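Local atomic coordinates of microcin B17-processing protein McbD (Escherichia coli str. K-12 substr. MG1655, PDB entry 6GRH), a protein that is needed to process the inactive microcin B17 precursor McbA into the active peptide antibiotic, and belongs to the YcaO family of ATP-dependent cyclodehydratases. Residues Thr228-Lys233 with Gln264-Leu269; Ile236-Tyr241 with Phe272-Tyr277; Phe299-Glu304 with Lys386-Lys391. The protein carries 1 engineered substitution. All blocks are in the same frame, centred on the assembly; numbering follows the deposited sequence.

Contact 1. Residues Thr228-Lys233 with Gln264-Leu269; sequences TLYGTK and QSYICL
Y230 and Y266 make this contact between them, a strand tyrosine meeting a helix tyrosine in an offset edge-to-face (T-shaped) stack. The ring centroids lie 5.7 Å apart and the planes are turned 66° against each other, so Y266 presents an edge to the face of Y230 without standing fully upright on it. One atom of Y266 does the touching: its CE2 comes to 3.8 Å from CE2 of Y230, and the same Y266 CE2 is 4.2 Å from both CD2 and CZ of that ring. The contact is therefore displaced to one side of the Y230 ring and does not fall on its centre.

Both side chains are swung out by the same first torsion. CG lies anti to the backbone N in each, at 169° in Y230 and -178° in Y266, which carries one ring off strand 224-231 and the other off helix 251-275 into the gap between them, where the nearest CA atoms are still 9.3 Å apart.

At the hydroxyl ends a single water bridges the pair. It lies 2.8 Å from Y230 OH and donates a hydrogen bond of 2.8 Å to Y266 OH. That second hydroxyl is also hydrogen-bonded to the backbone O of G65 of a neighbouring McbC chain, whose F66 stacks with the Y266 ring; Y266 is thus held by McbC through its hydroxyl and its ring as well as by its own fold. L205 and E208 of helix 196-208 touch both tyrosines.

The arrangement is that of a helix packed on a beta sheet, here through one edge-to-face tyrosine pair within the YcaO domain and at its interface with McbC.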
ATOM      1  N   THR E 228     -27.694  26.834 -28.679  0.50 31.93           N
ATOM      2  CA  THR E 228     -26.346  27.228 -29.069  0.50 32.29           C
ATOM      3  C   THR E 228     -26.058  26.539 -30.400  0.50 32.48           C
ATOM      4  O   THR E 228     -26.389  25.358 -30.579  0.50 31.75           O
ATOM      5  CB  THR E 228     -25.287  26.820 -28.019  0.50 31.68           C
ATOM      6  OG1 THR E 228     -25.649  25.562 -27.434  0.50 30.71           O
ATOM      7  CG2 THR E 228     -25.160  27.865 -26.915  0.50 31.83           C
ATOM      8  N   LEU E 229     -25.448  27.280 -31.319  1.00 33.21           N
ATOM      9  CA  LEU E 229     -25.148  26.799 -32.663  1.00 33.92           C
ATOM     10  C   LEU E 229     -23.695  27.074 -32.958  1.00 34.51           C
ATOM     11  O   LEU E 229     -23.176  28.132 -32.600  1.00 35.39           O
ATOM     12  CB  LEU E 229     -26.024  27.528 -33.680  1.00 34.86           C
ATOM     13  CG  LEU E 229     -27.517  27.228 -33.631  1.00 34.74           C
ATOM     14  CD1 LEU E 229     -28.239  28.090 -34.658  1.00 35.93           C
ATOM     15  CD2 LEU E 229     -27.803  25.751 -33.872  1.00 34.11           C
ATOM     16  N   TYR E 230     -23.050  26.117 -33.609  1.00 34.48           N
ATOM     17  CA  TYR E 230     -21.648  26.205 -33.977  1.00 35.06           C
ATOM     18  C   TYR E 230     -21.504  25.772 -35.417  1.00 35.88           C
ATOM     19  O   TYR E 230     -22.156  24.810 -35.849  1.00 35.81           O
ATOM     20  CB  TYR E 230     -20.794  25.259 -33.122  1.00 34.30           C
ATOM     21  CG  TYR E 230     -19.370  25.107 -33.624  1.00 34.74           C
ATOM     22  CD1 TYR E 230     -18.416  26.088 -33.365  1.00 35.24           C
ATOM     23  CD2 TYR E 230     -18.982  23.996 -34.366  1.00 34.94           C
ATOM     24  CE1 TYR E 230     -17.119  25.968 -33.823  1.00 35.64           C
ATOM     25  CE2 TYR E 230     -17.684  23.866 -34.822  1.00 35.46           C
ATOM     26  CZ  TYR E 230     -16.758  24.862 -34.545  1.00 35.80           C
ATOM     27  OH  TYR E 230     -15.462  24.749 -34.975  1.00 36.35           O
ATOM     28  N   GLY E 231     -20.609  26.452 -36.125  1.00 36.76           N
ATOM     29  CA  GLY E 231     -20.171  26.029 -37.439  1.00 37.67           C
ATOM     30  C   GLY E 231     -18.785  26.537 -37.780  1.00 38.71           C
ATOM     31  O   GLY E 231     -18.395  27.600 -37.327  1.00 38.75           O
ATOM     32  N   THR E 232     -18.037  25.767 -38.572  1.00 39.93           N
ATOM     33  CA  THR E 232     -16.750  26.224 -39.096  1.00 41.31           C
ATOM     34  C   THR E 232     -16.530  25.838 -40.566  1.00 43.19           C
ATOM     35  O   THR E 232     -17.012  24.790 -41.032  1.00 42.98           O
ATOM     36  CB  THR E 232     -15.583  25.718 -38.235  1.00 40.44           C
ATOM     37  OG1 THR E 232     -14.380  26.391 -38.615  1.00 41.30           O
ATOM     38  CG2 THR E 232     -15.400  24.207 -38.346  1.00 39.93           C
ATOM     39  N   LYS E 233     -15.794  26.701 -41.273  1.00 45.02           N
ATOM     40  CA  LYS E 233     -15.308  26.397 -42.623  1.00 47.10           C
ATOM     41  C   LYS E 233     -13.943  25.732 -42.589  1.00 47.89           C
ATOM     42  O   LYS E 233     -13.462  25.304 -43.624  1.00 48.81           O
ATOM     43  CB  LYS E 233     -15.189  27.671 -43.471  1.00 48.58           C
ATOM     44  CG  LYS E 233     -16.481  28.445 -43.653  1.00 48.83           C
ATOM     45  CD  LYS E 233     -16.285  29.664 -44.556  1.00 50.12           C
ATOM     46  N   GLN E 264     -20.658  18.190 -25.549  1.00 32.62           N
ATOM     47  CA  GLN E 264     -20.927  16.764 -25.523  1.00 33.18           C
ATOM     48  C   GLN E 264     -21.200  16.185 -26.916  1.00 32.33           C
ATOM     49  O   GLN E 264     -20.603  15.179 -27.286  1.00 31.40           O
ATOM     50  CB  GLN E 264     -22.075  16.442 -24.555  1.00 35.13           C
ATOM     51  CG  GLN E 264     -22.230  14.938 -24.388  1.00 37.46           C
ATOM     52  CD  GLN E 264     -23.292  14.503 -23.392  1.00 39.52           C
ATOM     53  OE1 GLN E 264     -23.163  13.437 -22.792  1.00 44.31           O
ATOM     54  NE2 GLN E 264     -24.353  15.287 -23.243  1.00 41.77           N
ATOM     55  N   SER E 265     -22.075  16.810 -27.706  1.00 32.29           N
ATOM     56  CA  SER E 265     -22.359  16.288 -29.054  1.00 32.62           C
ATOM     57  C   SER E 265     -21.165  16.454 -29.952  1.00 31.73           C
ATOM     58  O   SER E 265     -20.883  15.597 -30.737  1.00 31.04           O
ATOM     59  CB  SER E 265     -23.554  16.991 -29.689  1.00 33.95           C
ATOM     60  OG  SER E 265     -24.699  16.727 -28.904  1.00 35.73           O
ATOM     61  N   TYR E 266     -20.472  17.579 -29.826  1.00 31.18           N
ATOM     62  CA  TYR E 266     -19.263  17.847 -30.613  1.00 31.31           C
ATOM     63  C   TYR E 266     -18.219  16.761 -30.373  1.00 31.62           C
ATOM     64  O   TYR E 266     -17.693  16.177 -31.333  1.00 32.09           O
ATOM     65  CB  TYR E 266     -18.705  19.200 -30.194  1.00 31.27           C
ATOM     66  CG  TYR E 266     -17.484  19.704 -30.907  1.00 31.61           C
ATOM     67  CD1 TYR E 266     -16.227  19.152 -30.678  1.00 31.66           C
ATOM     68  CD2 TYR E 266     -17.568  20.801 -31.739  1.00 32.19           C
ATOM     69  CE1 TYR E 266     -15.098  19.638 -31.319  1.00 32.55           C
ATOM     70  CE2 TYR E 266     -16.448  21.305 -32.375  1.00 33.22           C
ATOM     71  CZ  TYR E 266     -15.215  20.719 -32.160  1.00 33.24           C
ATOM     72  OH  TYR E 266     -14.103  21.214 -32.767  1.00 34.47           O
ATOM     73  N   ILE E 267     -17.908  16.495 -29.103  1.00 30.87           N
ATOM     74  CA  ILE E 267     -16.825  15.576 -28.797  1.00 31.48           C
ATOM     75  C   ILE E 267     -17.173  14.105 -29.080  1.00 31.29           C
ATOM     76  O   ILE E 267     -16.301  13.361 -29.540  1.00 31.02           O
ATOM     77  CB  ILE E 267     -16.259  15.793 -27.367  1.00 31.47           C
ATOM     78  CG1 ILE E 267     -14.824  15.287 -27.300  1.00 32.46           C
ATOM     79  CG2 ILE E 267     -17.129  15.147 -26.305  1.00 30.48           C
ATOM     80  CD1 ILE E 267     -13.870  16.077 -28.161  1.00 33.67           C
ATOM     81  N   CYS E 268     -18.425  13.693 -28.846  1.00 32.22           N
ATOM     82  CA  CYS E 268     -18.835  12.313 -29.177  1.00 33.59           C
ATOM     83  C   CYS E 268     -18.707  12.034 -30.660  1.00 33.61           C
ATOM     84  O   CYS E 268     -18.118  11.031 -31.058  1.00 32.87           O
ATOM     85  CB  CYS E 268     -20.250  12.005 -28.698  1.00 35.20           C
ATOM     86  SG  CYS E 268     -20.305  11.894 -26.883  1.00 38.94           S
ATOM     87  N   LEU E 269     -19.228  12.938 -31.490  1.00 33.38           N
ATOM     88  CA  LEU E 269     -19.069  12.773 -32.930  1.00 33.89           C
ATOM     89  C   LEU E 269     -17.606  12.898 -33.364  1.00 33.33           C
ATOM     90  O   LEU E 269     -17.148  12.113 -34.183  1.00 33.30           O
ATOM     91  CB  LEU E 269     -19.954  13.738 -33.707  1.00 34.70           C
ATOM     92  CG  LEU E 269     -19.940  13.604 -35.228  1.00 36.14           C
ATOM     93  CD1 LEU E 269     -20.088  12.168 -35.717  1.00 37.07           C
ATOM     94  CD2 LEU E 269     -21.066  14.468 -35.768  1.00 37.13           C
TER
HETATM   95  O   HOH W   1     -14.595  22.122 -35.366  1.00 37.93           O

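Contact 2. Residues Ile236-Tyr241 with Phe272-Tyr277; sequences ISRIKY and FLIGGY
R238 reaches from the loop before strand 241-248 to the C-terminal turn of helix 251-275, and its side chain meets two residues there in succession. CB comes first, 4.0 Å from CD1 of L273, the same methyl that lies 3.9 Å from the backbone O of R238. The chain then bends at CB-CG (chi2 90°) and runs on to I274. CD passes 4.1 Å from I274 CG2, and from there the guanidinium spreads across that methyl: CG2 sits 3.4 Å above the plane, over its centre, with NE and CZ of R238 each 3.5 Å from I274 CG2. The two side chains cross at about a right angle. At the tip, NH1 is hydrogen-bonded to the backbone O of S2 of a neighbouring McbC chain, with a long, weak ion pair to E5 of that chain.

Beside the arginine, I239 adds a purely apolar touch, its CD1 4.1 Å from L273 CD1.

Chemically the contact is one of dispersion: aliphatic groups lie against the arginine's aliphatic stem and one flat face of its guanidinium, while NH1 and NH2 both find their hydrogen-bond partners outside the two segments.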
ATOM      1  N   ILE E 236      -9.437  21.293 -41.704  1.00 50.91           N
ATOM      2  CA  ILE E 236      -8.957  20.176 -40.889  1.00 50.25           C
ATOM      3  C   ILE E 236      -9.821  19.887 -39.664  1.00 48.17           C
ATOM      4  O   ILE E 236      -9.569  18.921 -38.984  1.00 46.61           O
ATOM      5  CB  ILE E 236      -7.459  20.345 -40.509  1.00 51.72           C
ATOM      6  CG1 ILE E 236      -7.251  21.411 -39.416  1.00 51.77           C
ATOM      7  CG2 ILE E 236      -6.637  20.655 -41.763  1.00 53.10           C
ATOM      8  CD1 ILE E 236      -5.811  21.867 -39.225  1.00 52.58           C
ATOM      9  N   SER E 237     -10.829  20.714 -39.379  1.00 47.60           N
ATOM     10  CA  SER E 237     -11.838  20.375 -38.366  1.00 46.25           C
ATOM     11  C   SER E 237     -12.751  19.250 -38.860  1.00 46.33           C
ATOM     12  O   SER E 237     -13.275  19.327 -39.967  1.00 47.54           O
ATOM     13  CB  SER E 237     -12.699  21.591 -38.021  1.00 45.70           C
ATOM     14  OG  SER E 237     -11.914  22.627 -37.459  1.00 45.41           O
ATOM     15  N   ARG E 238     -12.950  18.222 -38.032  1.00 45.20           N
ATOM     16  CA  ARG E 238     -13.880  17.144 -38.335  1.00 44.77           C
ATOM     17  C   ARG E 238     -15.324  17.553 -38.082  1.00 42.47           C
ATOM     18  O   ARG E 238     -16.222  17.106 -38.789  1.00 42.69           O
ATOM     19  CB  ARG E 238     -13.553  15.898 -37.511  1.00 46.58           C
ATOM     20  CG  ARG E 238     -12.327  15.128 -37.990  1.00 49.38           C
ATOM     21  CD  ARG E 238     -11.036  15.593 -37.331  1.00 51.65           C
ATOM     22  NE  ARG E 238      -9.952  14.606 -37.510  1.00 54.13           N
ATOM     23  CZ  ARG E 238      -8.776  14.618 -36.880  1.00 55.45           C
ATOM     24  NH1 ARG E 238      -8.471  15.560 -35.979  1.00 55.43           N
ATOM     25  NH2 ARG E 238      -7.887  13.663 -37.149  1.00 57.21           N
ATOM     26  N   ILE E 239     -15.558  18.377 -37.066  1.00 39.71           N
ATOM     27  CA  ILE E 239     -16.895  18.868 -36.782  1.00 38.33           C
ATOM     28  C   ILE E 239     -17.102  20.209 -37.474  1.00 38.45           C
ATOM     29  O   ILE E 239     -16.483  21.207 -37.104  1.00 39.21           O
ATOM     30  CB  ILE E 239     -17.159  19.004 -35.268  1.00 36.73           C
ATOM     31  CG1 ILE E 239     -16.872  17.684 -34.539  1.00 36.26           C
ATOM     32  CG2 ILE E 239     -18.580  19.487 -35.013  1.00 35.93           C
ATOM     33  CD1 ILE E 239     -17.654  16.470 -35.013  1.00 36.16           C
ATOM     34  N   LYS E 240     -17.978  20.218 -38.474  1.00 38.03           N
ATOM     35  CA  LYS E 240     -18.309  21.416 -39.213  1.00 38.78           C
ATOM     36  C   LYS E 240     -19.502  22.145 -38.594  1.00 38.02           C
ATOM     37  O   LYS E 240     -19.702  23.336 -38.860  1.00 38.37           O
ATOM     38  CB  LYS E 240     -18.655  21.057 -40.661  1.00 39.89           C
ATOM     39  CG  LYS E 240     -17.658  20.138 -41.368  1.00 40.56           C
ATOM     40  CD  LYS E 240     -16.254  20.716 -41.393  1.00 41.18           C
ATOM     41  CE  LYS E 240     -15.344  19.864 -42.264  1.00 41.95           C
ATOM     42  NZ  LYS E 240     -13.962  20.392 -42.292  1.00 42.47           N
ATOM     43  N   TYR E 241     -20.296  21.419 -37.807  1.00 36.65           N
ATOM     44  CA  TYR E 241     -21.542  21.914 -37.243  1.00 36.36           C
ATOM     45  C   TYR E 241     -21.838  21.176 -35.952  1.00 35.20           C
ATOM     46  O   TYR E 241     -21.636  19.964 -35.871  1.00 34.21           O
ATOM     47  CB  TYR E 241     -22.712  21.725 -38.236  1.00 37.19           C
ATOM     48  CG  TYR E 241     -24.107  21.846 -37.639  1.00 36.80           C
ATOM     49  CD1 TYR E 241     -24.646  23.087 -37.326  1.00 37.37           C
ATOM     50  CD2 TYR E 241     -24.880  20.719 -37.389  1.00 36.51           C
ATOM     51  CE1 TYR E 241     -25.916  23.209 -36.776  1.00 37.37           C
ATOM     52  CE2 TYR E 241     -26.146  20.821 -36.833  1.00 36.71           C
ATOM     53  CZ  TYR E 241     -26.666  22.076 -36.520  1.00 37.48           C
ATOM     54  OH  TYR E 241     -27.944  22.191 -35.958  1.00 38.33           O
ATOM     55  N   PHE E 272     -15.971   9.552 -32.500  1.00 34.11           N
ATOM     56  CA  PHE E 272     -16.472   8.603 -33.496  1.00 35.28           C
ATOM     57  C   PHE E 272     -15.658   8.738 -34.804  1.00 36.39           C
ATOM     58  O   PHE E 272     -15.127   7.735 -35.332  1.00 36.21           O
ATOM     59  CB  PHE E 272     -17.978   8.828 -33.726  1.00 35.97           C
ATOM     60  CG  PHE E 272     -18.601   7.824 -34.645  1.00 37.34           C
ATOM     61  CD1 PHE E 272     -18.535   7.994 -36.020  1.00 38.85           C
ATOM     62  CD2 PHE E 272     -19.196   6.674 -34.132  1.00 37.58           C
ATOM     63  CE1 PHE E 272     -19.082   7.041 -36.880  1.00 39.92           C
ATOM     64  CE2 PHE E 272     -19.747   5.724 -34.987  1.00 38.43           C
ATOM     65  CZ  PHE E 272     -19.684   5.905 -36.357  1.00 38.97           C
ATOM     66  N   LEU E 273     -15.496   9.971 -35.289  1.00 36.29           N
ATOM     67  CA  LEU E 273     -14.792  10.201 -36.562  1.00 38.43           C
ATOM     68  C   LEU E 273     -13.276   9.944 -36.547  1.00 39.68           C
ATOM     69  O   LEU E 273     -12.739   9.479 -37.536  1.00 40.88           O
ATOM     70  CB  LEU E 273     -15.079  11.608 -37.110  1.00 38.57           C
ATOM     71  CG  LEU E 273     -16.536  11.921 -37.472  1.00 37.85           C
ATOM     72  CD1 LEU E 273     -16.708  13.424 -37.635  1.00 37.92           C
ATOM     73  CD2 LEU E 273     -16.959  11.196 -38.743  1.00 38.75           C
ATOM     74  N   ILE E 274     -12.585  10.235 -35.450  1.00 40.42           N
ATOM     75  CA  ILE E 274     -11.134   9.952 -35.363  1.00 41.54           C
ATOM     76  C   ILE E 274     -10.870   8.502 -34.941  1.00 42.49           C
ATOM     77  O   ILE E 274      -9.770   7.985 -35.129  1.00 43.49           O
ATOM     78  CB  ILE E 274     -10.376  10.938 -34.439  1.00 41.09           C
ATOM     79  CG1 ILE E 274     -10.806  10.802 -32.971  1.00 39.99           C
ATOM     80  CG2 ILE E 274     -10.578  12.361 -34.927  1.00 41.68           C
ATOM     81  CD1 ILE E 274      -9.825  11.411 -31.998  1.00 40.30           C
ATOM     82  N   GLY E 275     -11.876   7.864 -34.351  1.00 43.15           N
ATOM     83  CA  GLY E 275     -11.869   6.423 -34.145  1.00 44.90           C
ATOM     84  C   GLY E 275     -11.968   5.601 -35.430  1.00 46.98           C
ATOM     85  O   GLY E 275     -11.578   4.449 -35.440  1.00 48.25           O
ATOM     86  N   GLY E 276     -12.489   6.184 -36.513  1.00 49.62           N
ATOM     87  CA  GLY E 276     -12.632   5.483 -37.792  1.00 52.69           C
ATOM     88  C   GLY E 276     -13.756   4.451 -37.817  1.00 54.31           C
ATOM     89  O   GLY E 276     -13.736   3.535 -38.648  1.00 54.16           O
ATOM     90  N   TYR E 277     -14.736   4.614 -36.917  1.00 54.97           N
ATOM     91  CA  TYR E 277     -15.872   3.693 -36.795  1.00 55.33           C
ATOM     92  C   TYR E 277     -16.756   3.763 -38.053  1.00 56.51           C
ATOM     93  O   TYR E 277     -16.951   4.839 -38.624  1.00 56.71           O
ATOM     94  CB  TYR E 277     -16.696   4.019 -35.549  1.00 54.10           C
ATOM     95  CG  TYR E 277     -15.947   3.782 -34.251  1.00 54.93           C
ATOM     96  CD1 TYR E 277     -15.797   2.494 -33.725  1.00 55.18           C
ATOM     97  CD2 TYR E 277     -15.371   4.849 -33.554  1.00 54.60           C
ATOM     98  CE1 TYR E 277     -15.102   2.282 -32.537  1.00 56.09           C
ATOM     99  CE2 TYR E 277     -14.676   4.652 -32.372  1.00 55.05           C
ATOM    100  CZ  TYR E 277     -14.543   3.374 -31.860  1.00 56.48           C
ATOM    101  OH  TYR E 277     -13.845   3.204 -30.678  1.00 57.67           O
TER

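Contact 3. Residues Phe299-Glu304 with Lys386-Lys391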
ATOM      1  N   PHE E 299     -25.333  25.075 -40.294  1.00 43.41           N
ATOM      2  CA  PHE E 299     -25.130  26.306 -39.505  1.00 43.59           C
ATOM      3  C   PHE E 299     -25.690  27.536 -40.215  1.00 45.20           C
ATOM      4  O   PHE E 299     -26.467  28.291 -39.630  1.00 45.33           O
ATOM      5  CB  PHE E 299     -23.631  26.490 -39.200  1.00 43.29           C
ATOM      6  CG  PHE E 299     -23.305  27.706 -38.378  1.00 42.92           C
ATOM      7  CD1 PHE E 299     -23.734  27.811 -37.058  1.00 41.98           C
ATOM      8  CD2 PHE E 299     -22.530  28.737 -38.910  1.00 44.24           C
ATOM      9  CE1 PHE E 299     -23.407  28.922 -36.279  1.00 41.76           C
ATOM     10  CE2 PHE E 299     -22.213  29.865 -38.144  1.00 44.24           C
ATOM     11  CZ  PHE E 299     -22.644  29.949 -36.824  1.00 43.10           C
ATOM     12  N   THR E 300     -25.298  27.734 -41.470  1.00 47.14           N
ATOM     13  CA  THR E 300     -25.776  28.889 -42.244  1.00 49.20           C
ATOM     14  C   THR E 300     -27.278  28.841 -42.496  1.00 49.65           C
ATOM     15  O   THR E 300     -27.947  29.849 -42.323  1.00 50.69           O
ATOM     16  CB  THR E 300     -25.075  29.020 -43.602  1.00 50.66           C
ATOM     17  OG1 THR E 300     -25.165  27.777 -44.297  1.00 50.57           O
ATOM     18  CG2 THR E 300     -23.614  29.398 -43.416  1.00 51.01           C
ATOM     19  N   ASP E 301     -27.798  27.684 -42.905  1.00 49.81           N
ATOM     20  CA  ASP E 301     -29.241  27.526 -43.101  1.00 50.92           C
ATOM     21  C   ASP E 301     -30.073  27.924 -41.862  1.00 49.88           C
ATOM     22  O   ASP E 301     -31.116  28.588 -42.000  1.00 49.68           O
ATOM     23  CB  ASP E 301     -29.595  26.103 -43.506  1.00 51.70           C
ATOM     24  CG  ASP E 301     -31.089  25.875 -43.548  1.00 53.06           C
ATOM     25  OD1 ASP E 301     -31.764  26.410 -44.460  1.00 55.13           O
ATOM     26  OD2 ASP E 301     -31.590  25.198 -42.632  1.00 53.36           O
ATOM     27  N   LEU E 302     -29.625  27.531 -40.668  1.00 48.05           N
ATOM     28  CA  LEU E 302     -30.319  27.957 -39.445  1.00 47.55           C
ATOM     29  C   LEU E 302     -30.194  29.470 -39.194  1.00 48.33           C
ATOM     30  O   LEU E 302     -31.208  30.149 -39.012  1.00 48.25           O
ATOM     31  CB  LEU E 302     -29.859  27.148 -38.215  1.00 45.87           C
ATOM     32  CG  LEU E 302     -30.414  25.723 -38.132  1.00 44.82           C
ATOM     33  CD1 LEU E 302     -29.735  24.958 -37.016  1.00 43.81           C
ATOM     34  CD2 LEU E 302     -31.919  25.712 -37.921  1.00 44.84           C
ATOM     35  N   CYS E 303     -28.968  29.987 -39.232  1.00 49.57           N
ATOM     36  CA  CYS E 303     -28.688  31.373 -38.834  1.00 51.22           C
ATOM     37  C   CYS E 303     -29.280  32.403 -39.791  1.00 52.84           C
ATOM     38  O   CYS E 303     -29.852  33.395 -39.342  1.00 53.29           O
ATOM     39  CB  CYS E 303     -27.187  31.625 -38.717  1.00 51.98           C
ATOM     40  SG  CYS E 303     -26.392  30.655 -37.442  1.00 53.15           S
ATOM     41  N   GLU E 304     -29.133  32.168 -41.092  0.50 53.35           N
ATOM     42  CA  GLU E 304     -29.658  33.073 -42.107  0.50 54.58           C
ATOM     43  C   GLU E 304     -31.201  33.104 -42.189  0.50 54.77           C
ATOM     44  O   GLU E 304     -31.765  34.075 -42.700  0.50 56.04           O
ATOM     45  CB  GLU E 304     -29.065  32.716 -43.476  0.50 55.54           C
ATOM     46  CG  GLU E 304     -27.552  32.896 -43.593  0.50 55.39           C
ATOM     47  CD  GLU E 304     -27.052  32.609 -45.002  0.50 56.44           C
ATOM     48  OE1 GLU E 304     -27.835  32.803 -45.960  0.50 57.58           O
ATOM     49  OE2 GLU E 304     -25.884  32.198 -45.160  0.50 55.74           O
ATOM     50  N   LYS E 386     -42.248  25.998 -45.588  1.00 55.01           N
ATOM     51  CA  LYS E 386     -42.801  24.776 -46.186  1.00 56.33           C
ATOM     52  C   LYS E 386     -41.847  23.576 -46.215  1.00 54.80           C
ATOM     53  O   LYS E 386     -42.216  22.492 -45.768  1.00 53.51           O
ATOM     54  CB  LYS E 386     -43.322  25.040 -47.615  1.00 59.65           C
ATOM     55  CG  LYS E 386     -44.097  23.877 -48.241  1.00 61.81           C
ATOM     56  CD  LYS E 386     -45.117  23.268 -47.278  1.00 62.35           C
ATOM     57  CE  LYS E 386     -46.288  22.598 -47.987  1.00 64.88           C
ATOM     58  NZ  LYS E 386     -47.218  21.956 -47.004  1.00 65.01           N
ATOM     59  N   VAL E 387     -40.646  23.766 -46.757  1.00 54.62           N
ATOM     60  CA  VAL E 387     -39.623  22.701 -46.769  1.00 54.46           C
ATOM     61  C   VAL E 387     -39.280  22.144 -45.386  1.00 52.44           C
ATOM     62  O   VAL E 387     -39.029  20.940 -45.253  1.00 52.90           O
ATOM     63  CB  VAL E 387     -38.302  23.113 -47.486  1.00 55.22           C
ATOM     64  CG1 VAL E 387     -38.480  23.065 -48.999  1.00 57.35           C
ATOM     65  CG2 VAL E 387     -37.798  24.482 -47.030  1.00 55.08           C
ATOM     66  N   ARG E 388     -39.305  22.995 -44.357  1.00 51.18           N
ATOM     67  CA  ARG E 388     -39.006  22.546 -42.996  1.00 49.10           C
ATOM     68  C   ARG E 388     -40.078  21.574 -42.479  1.00 49.18           C
ATOM     69  O   ARG E 388     -39.772  20.734 -41.630  1.00 48.56           O
ATOM     70  CB  ARG E 388     -38.875  23.722 -42.015  1.00 48.02           C
ATOM     71  CG  ARG E 388     -37.847  24.792 -42.373  1.00 48.05           C
ATOM     72  CD  ARG E 388     -36.485  24.446 -41.864  1.00 46.81           C
ATOM     73  NE  ARG E 388     -35.441  25.454 -42.062  1.00 46.57           N
ATOM     74  CZ  ARG E 388     -35.048  26.369 -41.176  1.00 45.50           C
ATOM     75  NH1 ARG E 388     -35.664  26.536 -40.006  1.00 44.55           N
ATOM     76  NH2 ARG E 388     -34.033  27.160 -41.483  1.00 45.87           N
ATOM     77  N   GLU E 389     -41.316  21.672 -42.976  1.00 50.47           N
ATOM     78  CA  GLU E 389     -42.408  20.788 -42.516  1.00 51.02           C
ATOM     79  C   GLU E 389     -42.233  19.312 -42.908  1.00 51.25           C
ATOM     80  O   GLU E 389     -42.863  18.444 -42.304  1.00 51.63           O
ATOM     81  CB  GLU E 389     -43.771  21.274 -43.018  1.00 52.89           C
ATOM     82  CG  GLU E 389     -44.203  22.623 -42.464  1.00 53.91           C
ATOM     83  CD  GLU E 389     -45.516  23.113 -43.057  1.00 56.00           C
ATOM     84  OE1 GLU E 389     -45.725  22.968 -44.281  1.00 57.83           O
ATOM     85  OE2 GLU E 389     -46.341  23.663 -42.304  1.00 56.30           O
ATOM     86  N   SER E 390     -41.388  19.042 -43.905  1.00 51.73           N
ATOM     87  CA  SER E 390     -41.064  17.688 -44.345  1.00 51.94           C
ATOM     88  C   SER E 390     -39.623  17.234 -44.039  1.00 51.06           C
ATOM     89  O   SER E 390     -39.241  16.160 -44.463  1.00 51.58           O
ATOM     90  CB  SER E 390     -41.290  17.603 -45.855  1.00 53.61           C
ATOM     91  OG  SER E 390     -40.402  18.485 -46.543  1.00 54.42           O
ATOM     92  N   LYS E 391     -38.836  18.028 -43.309  1.00 50.03           N
ATOM     93  CA  LYS E 391     -37.423  17.734 -43.064  1.00 49.64           C
ATOM     94  C   LYS E 391     -37.173  17.642 -41.572  1.00 47.20           C
ATOM     95  O   LYS E 391     -37.640  18.490 -40.813  1.00 45.57           O
ATOM     96  CB  LYS E 391     -36.539  18.851 -43.598  1.00 51.61           C
ATOM     97  CG  LYS E 391     -36.034  18.701 -45.018  1.00 54.83           C
ATOM     98  CD  LYS E 391     -34.922  19.719 -45.301  1.00 56.29           C
ATOM     99  CE  LYS E 391     -33.634  19.389 -44.543  1.00 56.57           C
ATOM    100  NZ  LYS E 391     -32.454  20.199 -44.975  1.00 58.13           N
TER
HETATM  101  O   HOH W   2     -34.552  25.711 -44.704  1.00 56.02           O
HETATM  102  O   HOH W   3     -33.899  28.656 -39.088  1.00 42.64           O
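Residues 299-304 of helix 296-304 face residues 386-389, which have helical backbone angles but not the regular bonds, in the loop that follows strand 350-358, with the CA atoms of L302 and R388 10.8 Å apart at their nearest. Inside the YcaO fold, this joins the C-terminal region of the chain to that helix through a salt bridge flanked by two waters.

R388 spans the gap. Its CG is anti to the carbonyl carbon (chi1 -56°) and the chain bends at chi2, sending the guanidinium toward the helix, while D301 comes from the opposite direction. D301 OD2 and R388 NH2 form the salt bridge at 3.3 Å. The carboxylate and guanidinium planes stand 67° apart, so the two groups do not lie flat in a bidentate bridge. The backbone O of D301 also approaches NH2 at the edge of the guanidinium, near its plane, but the angle is too poor for a hydrogen bond.

Between the two segments, the hydrogen bonds run through water. One molecule accepts from R388 NE at 2.8 Å and donates to D301 OD1 at 2.9 Å, bridging the same two charged groups by a second route. R388 NH1 is hydrogen-bonded to the backbone O of W178 on helix 157-180, and its charge makes a cation-pi contact with the indole of that residue. Solvent and protein together thus fix the rotation of the group in this buried place.

The other water lies in the guanidinium plane, accepting from R388 NH2 at 2.8 Å and donating to the backbone O of L302 at 3.1 Å.

From the N terminus, strand 224-231 enters contact 1 and the loop after it, up to the start of strand 241-248, supplies 236-241 for contact 2; that strand and helix 251-275 then follow, the helix returning 264-269 and 272-277 to them in the same order. Each contact closes a loop with 30 intervening residues, and the two loops cross. Their centres are about 10 Å apart, and I239 CG1 packs 3.6 Å from Y266 O. Contact 3 comes later in series, closing an 81-residue loop between helix 296-304 and the C-terminal region. That helix joins the groups: F299 packs on Y230 and G231, L302 on L229 and Y241, so sheet, long helix and C-terminal region form one connected body.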